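PDB 5WPW: 11S globulin isoform 1 from Cocos nucifera, which serves as a hexameric seed storage globulin of coconut, a nutrient reservoir, and is a potential food allergen. Local coordinates for residues A[308-322]-A[332-345]. The protein carries 2 engineered substitutions. Sequence-based numbering, arbitrary orientation.
Sequences HSIMYCTGGRGRVEV and DGELRQGQLLIVPQ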
loop_
_atom_site.group_PDB
_atom_site.type_symbol
_atom_site.label_atom_id
_atom_site.label_comp_id
_atom_site.label_asym_id
_atom_site.label_seq_id
_atom_site.Cartn_x
_atom_site.Cartn_y
_atom_site.Cartn_z
ATOM N N HIS A 308 2.001 -22.411 -9.510
ATOM C CA HIS A 308 1.635 -23.731 -9.999
ATOM C C HIS A 308 0.206 -23.677 -10.522
ATOM O O HIS A 308 -0.598 -22.839 -10.096
ATOM C CB HIS A 308 1.708 -24.807 -8.909
ATOM C CG HIS A 308 2.999 -24.847 -8.146
ATOM N ND1 HIS A 308 4.200 -25.201 -8.721
ATOM C CD2 HIS A 308 3.262 -24.622 -6.837
ATOM C CE1 HIS A 308 5.153 -25.168 -7.809
ATOM N NE2 HIS A 308 4.611 -24.816 -6.658
ATOM N N SER A 309 -0.112 -24.599 -11.431
ATOM C CA SER A 309 -1.437 -24.712 -12.012
ATOM C C SER A 309 -2.016 -26.080 -11.664
ATOM O O SER A 309 -1.414 -27.117 -11.980
ATOM C CB SER A 309 -1.377 -24.511 -13.528
ATOM O OG SER A 309 -2.671 -24.488 -14.102
ATOM N N ILE A 310 -3.179 -26.080 -11.015
ATOM C CA ILE A 310 -3.907 -27.298 -10.677
ATOM C C ILE A 310 -5.057 -27.399 -11.670
ATOM O O ILE A 310 -6.058 -26.685 -11.571
ATOM C CB ILE A 310 -4.400 -27.295 -9.229
ATOM C CG1 ILE A 310 -3.213 -27.201 -8.275
ATOM C CG2 ILE A 310 -5.169 -28.574 -8.929
ATOM C CD1 ILE A 310 -2.898 -25.808 -7.815
ATOM N N MET A 311 -4.911 -28.284 -12.645
ATOM C CA MET A 311 -5.838 -28.352 -13.759
ATOM C C MET A 311 -6.784 -29.528 -13.559
ATOM O O MET A 311 -6.331 -30.654 -13.311
ATOM C CB MET A 311 -5.077 -28.510 -15.071
ATOM C CG MET A 311 -5.954 -28.412 -16.290
ATOM S SD MET A 311 -5.015 -28.509 -17.839
ATOM C CE MET A 311 -3.365 -28.220 -17.246
ATOM N N TYR A 312 -8.085 -29.272 -13.708
ATOM C CA TYR A 312 -9.133 -30.279 -13.554
ATOM C C TYR A 312 -10.000 -30.279 -14.800
ATOM O O TYR A 312 -10.550 -29.237 -15.167
ATOM C CB TYR A 312 -9.989 -29.991 -12.315
ATOM C CG TYR A 312 -11.120 -30.969 -12.113
ATOM C CD1 TYR A 312 -10.876 -32.233 -11.602
ATOM C CD2 TYR A 312 -12.431 -30.634 -12.439
ATOM C CE1 TYR A 312 -11.899 -33.133 -11.413
ATOM C CE2 TYR A 312 -13.467 -31.541 -12.254
ATOM C CZ TYR A 312 -13.185 -32.783 -11.729
ATOM O OH TYR A 312 -14.181 -33.704 -11.541
ATOM N N CYS A 313 -10.154 -31.437 -15.442
ATOM C CA CYS A 313 -10.934 -31.499 -16.680
ATOM C C CYS A 313 -12.412 -31.726 -16.357
ATOM O O CYS A 313 -12.770 -32.694 -15.673
ATOM C CB CYS A 313 -10.404 -32.581 -17.616
ATOM S SG CYS A 313 -11.463 -32.806 -19.075
ATOM N N THR A 314 -13.256 -30.791 -16.784
ATOM C CA THR A 314 -14.692 -30.838 -16.537
ATOM C C THR A 314 -15.472 -31.484 -17.680
ATOM O O THR A 314 -16.667 -31.727 -17.530
ATOM C CB THR A 314 -15.246 -29.427 -16.297
ATOM O OG1 THR A 314 -15.089 -28.632 -17.475
ATOM C CG2 THR A 314 -14.514 -28.725 -15.121
ATOM N N GLY A 315 -14.841 -31.748 -18.810
ATOM C CA GLY A 315 -15.562 -32.287 -19.955
ATOM C C GLY A 315 -14.641 -32.460 -21.141
ATOM O O GLY A 315 -13.523 -31.930 -21.179
ATOM N N GLY A 316 -15.123 -33.230 -22.107
ATOM C CA GLY A 316 -14.300 -33.419 -23.274
ATOM C C GLY A 316 -13.077 -34.277 -23.019
ATOM O O GLY A 316 -12.985 -35.034 -22.053
ATOM N N ARG A 317 -12.115 -34.140 -23.926
ATOM C CA ARG A 317 -10.892 -34.930 -23.940
ATOM C C ARG A 317 -9.827 -34.108 -24.633
ATOM O O ARG A 317 -10.122 -33.431 -25.621
ATOM C CB ARG A 317 -11.046 -36.254 -24.704
ATOM C CG ARG A 317 -11.952 -37.279 -24.070
ATOM C CD ARG A 317 -12.179 -38.463 -25.016
ATOM N NE ARG A 317 -12.941 -39.515 -24.352
ATOM C CZ ARG A 317 -12.428 -40.357 -23.459
ATOM N NH1 ARG A 317 -11.141 -40.280 -23.126
ATOM N NH2 ARG A 317 -13.201 -41.281 -22.898
ATOM N N GLY A 318 -8.594 -34.179 -24.133
ATOM C CA GLY A 318 -7.524 -33.456 -24.787
ATOM C C GLY A 318 -6.163 -34.024 -24.471
ATOM O O GLY A 318 -5.974 -34.743 -23.488
ATOM N N ARG A 319 -5.216 -33.706 -25.341
ATOM C CA ARG A 319 -3.819 -34.063 -25.167
ATOM C C ARG A 319 -3.095 -32.931 -24.450
ATOM O O ARG A 319 -3.149 -31.783 -24.897
ATOM C CB ARG A 319 -3.147 -34.301 -26.521
ATOM C CG ARG A 319 -1.800 -34.975 -26.433
ATOM C CD ARG A 319 -2.022 -36.456 -26.235
ATOM N NE ARG A 319 -0.794 -37.201 -25.979
ATOM C CZ ARG A 319 -0.777 -38.491 -25.659
ATOM N NH1 ARG A 319 -1.925 -39.153 -25.551
ATOM N NH2 ARG A 319 0.378 -39.118 -25.448
ATOM N N VAL A 320 -2.419 -33.255 -23.354
ATOM C CA VAL A 320 -1.546 -32.314 -22.650
ATOM C C VAL A 320 -0.117 -32.833 -22.716
ATOM O O VAL A 320 0.146 -34.001 -22.404
ATOM C CB VAL A 320 -1.973 -32.116 -21.184
ATOM C CG1 VAL A 320 -1.131 -30.992 -20.531
ATOM C CG2 VAL A 320 -3.434 -31.807 -21.101
ATOM N N GLU A 321 0.811 -31.963 -23.101
ATOM C CA GLU A 321 2.226 -32.252 -22.989
ATOM C C GLU A 321 2.875 -31.220 -22.081
ATOM O O GLU A 321 2.629 -30.021 -22.233
ATOM C CB GLU A 321 2.881 -32.251 -24.346
ATOM C CG GLU A 321 2.353 -33.368 -25.221
ATOM C CD GLU A 321 3.038 -33.381 -26.554
ATOM O OE1 GLU A 321 2.338 -33.470 -27.580
ATOM O OE2 GLU A 321 4.280 -33.284 -26.566
ATOM N N VAL A 322 3.690 -31.690 -21.152
ATOM C CA VAL A 322 4.401 -30.833 -20.213
ATOM C C VAL A 322 5.888 -31.143 -20.304
ATOM O O VAL A 322 6.280 -32.313 -20.333
ATOM C CB VAL A 322 3.859 -31.038 -18.780
ATOM C CG1 VAL A 322 4.616 -30.123 -17.788
ATOM C CG2 VAL A 322 2.379 -30.771 -18.749
ATOM N N ASP A 332 2.700 -36.640 -21.185
ATOM C CA ASP A 332 2.296 -36.704 -22.585
ATOM C C ASP A 332 1.121 -37.686 -22.603
ATOM O O ASP A 332 1.311 -38.885 -22.800
ATOM C CB ASP A 332 3.434 -37.158 -23.476
ATOM C CG ASP A 332 3.104 -37.053 -24.956
ATOM O OD1 ASP A 332 1.901 -37.029 -25.323
ATOM O OD2 ASP A 332 4.065 -37.000 -25.759
ATOM N N GLY A 333 -0.072 -37.168 -22.346
ATOM C CA GLY A 333 -1.214 -38.044 -22.198
ATOM C C GLY A 333 -2.488 -37.283 -22.456
ATOM O O GLY A 333 -2.486 -36.070 -22.678
ATOM N N GLU A 334 -3.583 -38.031 -22.439
ATOM C CA GLU A 334 -4.906 -37.461 -22.566
ATOM C C GLU A 334 -5.363 -36.983 -21.193
ATOM O O GLU A 334 -4.778 -37.324 -20.169
ATOM C CB GLU A 334 -5.867 -38.508 -23.159
ATOM C CG GLU A 334 -7.309 -38.046 -23.451
ATOM C CD GLU A 334 -8.167 -39.110 -24.162
ATOM O OE1 GLU A 334 -8.777 -39.961 -23.468
ATOM O OE2 GLU A 334 -8.263 -39.069 -25.409
ATOM N N LEU A 335 -6.388 -36.159 -21.175
ATOM C CA LEU A 335 -7.106 -35.872 -19.949
ATOM C C LEU A 335 -8.580 -36.009 -20.276
ATOM O O LEU A 335 -9.015 -35.588 -21.355
ATOM C CB LEU A 335 -6.789 -34.462 -19.410
ATOM C CG LEU A 335 -5.684 -34.242 -18.375
ATOM C CD1 LEU A 335 -5.814 -32.848 -17.794
ATOM C CD2 LEU A 335 -5.729 -35.255 -17.253
ATOM N N ARG A 336 -9.346 -36.607 -19.364
ATOM C CA ARG A 336 -10.784 -36.696 -19.563
ATOM C C ARG A 336 -11.493 -36.200 -18.313
ATOM O O ARG A 336 -10.865 -35.889 -17.295
ATOM C CB ARG A 336 -11.225 -38.125 -19.916
ATOM C CG ARG A 336 -10.700 -39.181 -18.971
ATOM C CD ARG A 336 -10.840 -40.600 -19.546
ATOM N NE ARG A 336 -10.082 -41.573 -18.759
ATOM C CZ ARG A 336 -10.438 -41.995 -17.548
ATOM N NH1 ARG A 336 -11.546 -41.532 -16.976
ATOM N NH2 ARG A 336 -9.681 -42.879 -16.906
ATOM N N GLN A 337 -12.819 -36.113 -18.419
ATOM C CA GLN A 337 -13.655 -35.635 -17.328
ATOM C C GLN A 337 -13.303 -36.309 -16.004
ATOM O O GLN A 337 -13.173 -37.539 -15.917
ATOM C CB GLN A 337 -15.128 -35.869 -17.662
ATOM C CG GLN A 337 -16.070 -35.590 -16.499
ATOM C CD GLN A 337 -17.519 -35.510 -16.924
ATOM O OE1 GLN A 337 -17.833 -34.967 -17.988
ATOM N NE2 GLN A 337 -18.411 -36.065 -16.106
ATOM N N GLY A 338 -13.131 -35.487 -14.970
ATOM C CA GLY A 338 -12.881 -35.972 -13.628
ATOM C C GLY A 338 -11.428 -36.148 -13.262
ATOM O O GLY A 338 -11.137 -36.480 -12.106
ATOM N N GLN A 339 -10.503 -35.922 -14.191
ATOM C CA GLN A 339 -9.086 -36.083 -13.912
ATOM C C GLN A 339 -8.412 -34.746 -13.637
ATOM O O GLN A 339 -8.812 -33.696 -14.151
ATOM C CB GLN A 339 -8.378 -36.772 -15.075
ATOM C CG GLN A 339 -9.129 -38.003 -15.540
ATOM C CD GLN A 339 -8.338 -38.825 -16.510
ATOM O OE1 GLN A 339 -7.734 -38.301 -17.433
ATOM N NE2 GLN A 339 -8.337 -40.136 -16.305
ATOM N N LEU A 340 -7.331 -34.829 -12.894
ATOM C CA LEU A 340 -6.626 -33.671 -12.380
ATOM C C LEU A 340 -5.160 -33.776 -12.755
ATOM O O LEU A 340 -4.579 -34.867 -12.740
ATOM C CB LEU A 340 -6.792 -33.586 -10.873
ATOM C CG LEU A 340 -6.114 -32.452 -10.122
ATOM C CD1 LEU A 340 -6.996 -32.031 -8.963
ATOM C CD2 LEU A 340 -4.770 -32.927 -9.626
ATOM N N LEU A 341 -4.559 -32.633 -13.070
ATOM C CA LEU A 341 -3.153 -32.586 -13.447
ATOM C C LEU A 341 -2.545 -31.350 -12.810
ATOM O O LEU A 341 -3.047 -30.246 -13.026
ATOM C CB LEU A 341 -2.973 -32.511 -14.969
ATOM C CG LEU A 341 -1.546 -32.489 -15.510
ATOM C CD1 LEU A 341 -0.854 -33.818 -15.179
ATOM C CD2 LEU A 341 -1.494 -32.192 -17.037
ATOM N N ILE A 342 -1.453 -31.528 -12.081
ATOM C CA ILE A 342 -0.684 -30.399 -11.561
ATOM C C ILE A 342 0.441 -30.057 -12.530
ATOM O O ILE A 342 1.306 -30.891 -12.824
ATOM C CB ILE A 342 -0.117 -30.707 -10.175
ATOM C CG1 ILE A 342 -1.154 -31.410 -9.298
ATOM C CG2 ILE A 342 0.402 -29.418 -9.521
ATOM C CD1 ILE A 342 -2.219 -30.535 -8.797
ATOM N N VAL A 343 0.471 -28.810 -12.984
ATOM C CA VAL A 343 1.571 -28.329 -13.807
ATOM C C VAL A 343 2.408 -27.386 -12.945
ATOM O O VAL A 343 1.940 -26.304 -12.561
ATOM C CB VAL A 343 1.059 -27.657 -15.083
ATOM C CG1 VAL A 343 2.217 -27.279 -16.021
ATOM C CG2 VAL A 343 0.057 -28.625 -15.814
ATOM N N PRO A 344 3.637 -27.757 -12.617
ATOM C CA PRO A 344 4.459 -26.913 -11.750
ATOM C C PRO A 344 4.838 -25.597 -12.403
ATOM O O PRO A 344 4.937 -25.475 -13.625
ATOM C CB PRO A 344 5.696 -27.778 -11.489
ATOM C CG PRO A 344 5.245 -29.184 -11.765
ATOM C CD PRO A 344 4.259 -29.064 -12.871
ATOM N N GLN A 345 5.063 -24.603 -11.546
ATOM C CA GLN A 345 5.517 -23.294 -11.976
ATOM C C GLN A 345 6.710 -23.451 -12.911
ATOM O O GLN A 345 7.562 -24.329 -12.709
ATOM C CB GLN A 345 5.915 -22.458 -10.743
ATOM C CG GLN A 345 6.560 -21.116 -11.079
ATOM C CD GLN A 345 7.175 -20.427 -9.853
ATOM O OE1 GLN A 345 7.377 -19.199 -9.836
ATOM N NE2 GLN A 345 7.476 -21.206 -8.840
HETATM O O HOH W 1 -17.251 -35.080 -21.129
#
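Arg-319 holds Asp-332 side-on, NE at 2.8 Å and NH2 at 2.6 Å from the same oxygen, OD1, which lies near the guanidinium plane while Gly-333 CA sits over one guanidinium face. A bend at chi2 (80°) folds the arginine back across the neighbouring strand. The two planes stand 72° apart, and NH2 meets OD1 from above the carboxylate plane. The other oxygen, Asp-332 OD2, lies 3.8 Å from Glu-321 OE2, a like-charge approach probably eased by the bond from Ser-184 N of a second subunit to Glu-321 OE2. On the reverse side of this hairpin Val-320 CG1 and Leu-341 CD2 meet tip to tip at 3.7 Å, and Met-311 CE reaches Val-343 CG2 at the same distance. These side chains fill the interior between two antiparallel sheets of the C-terminal cupin beta-barrel: both segments turn a corner, at Gly-315 and Gly-316 and at the type II turn Arg-336 to Gln-339, passing from one sheet to the other together. Paired backbone bonds join Met-311 to Leu-341 and Ser-309 to Val-343. Beyond them Gln-345 N donates to His-308 ND1 (3.0 Å, 167° at the hydrogen). Farther out, Met-349 and Glu-351 of strand 348-354 pack against Met-311.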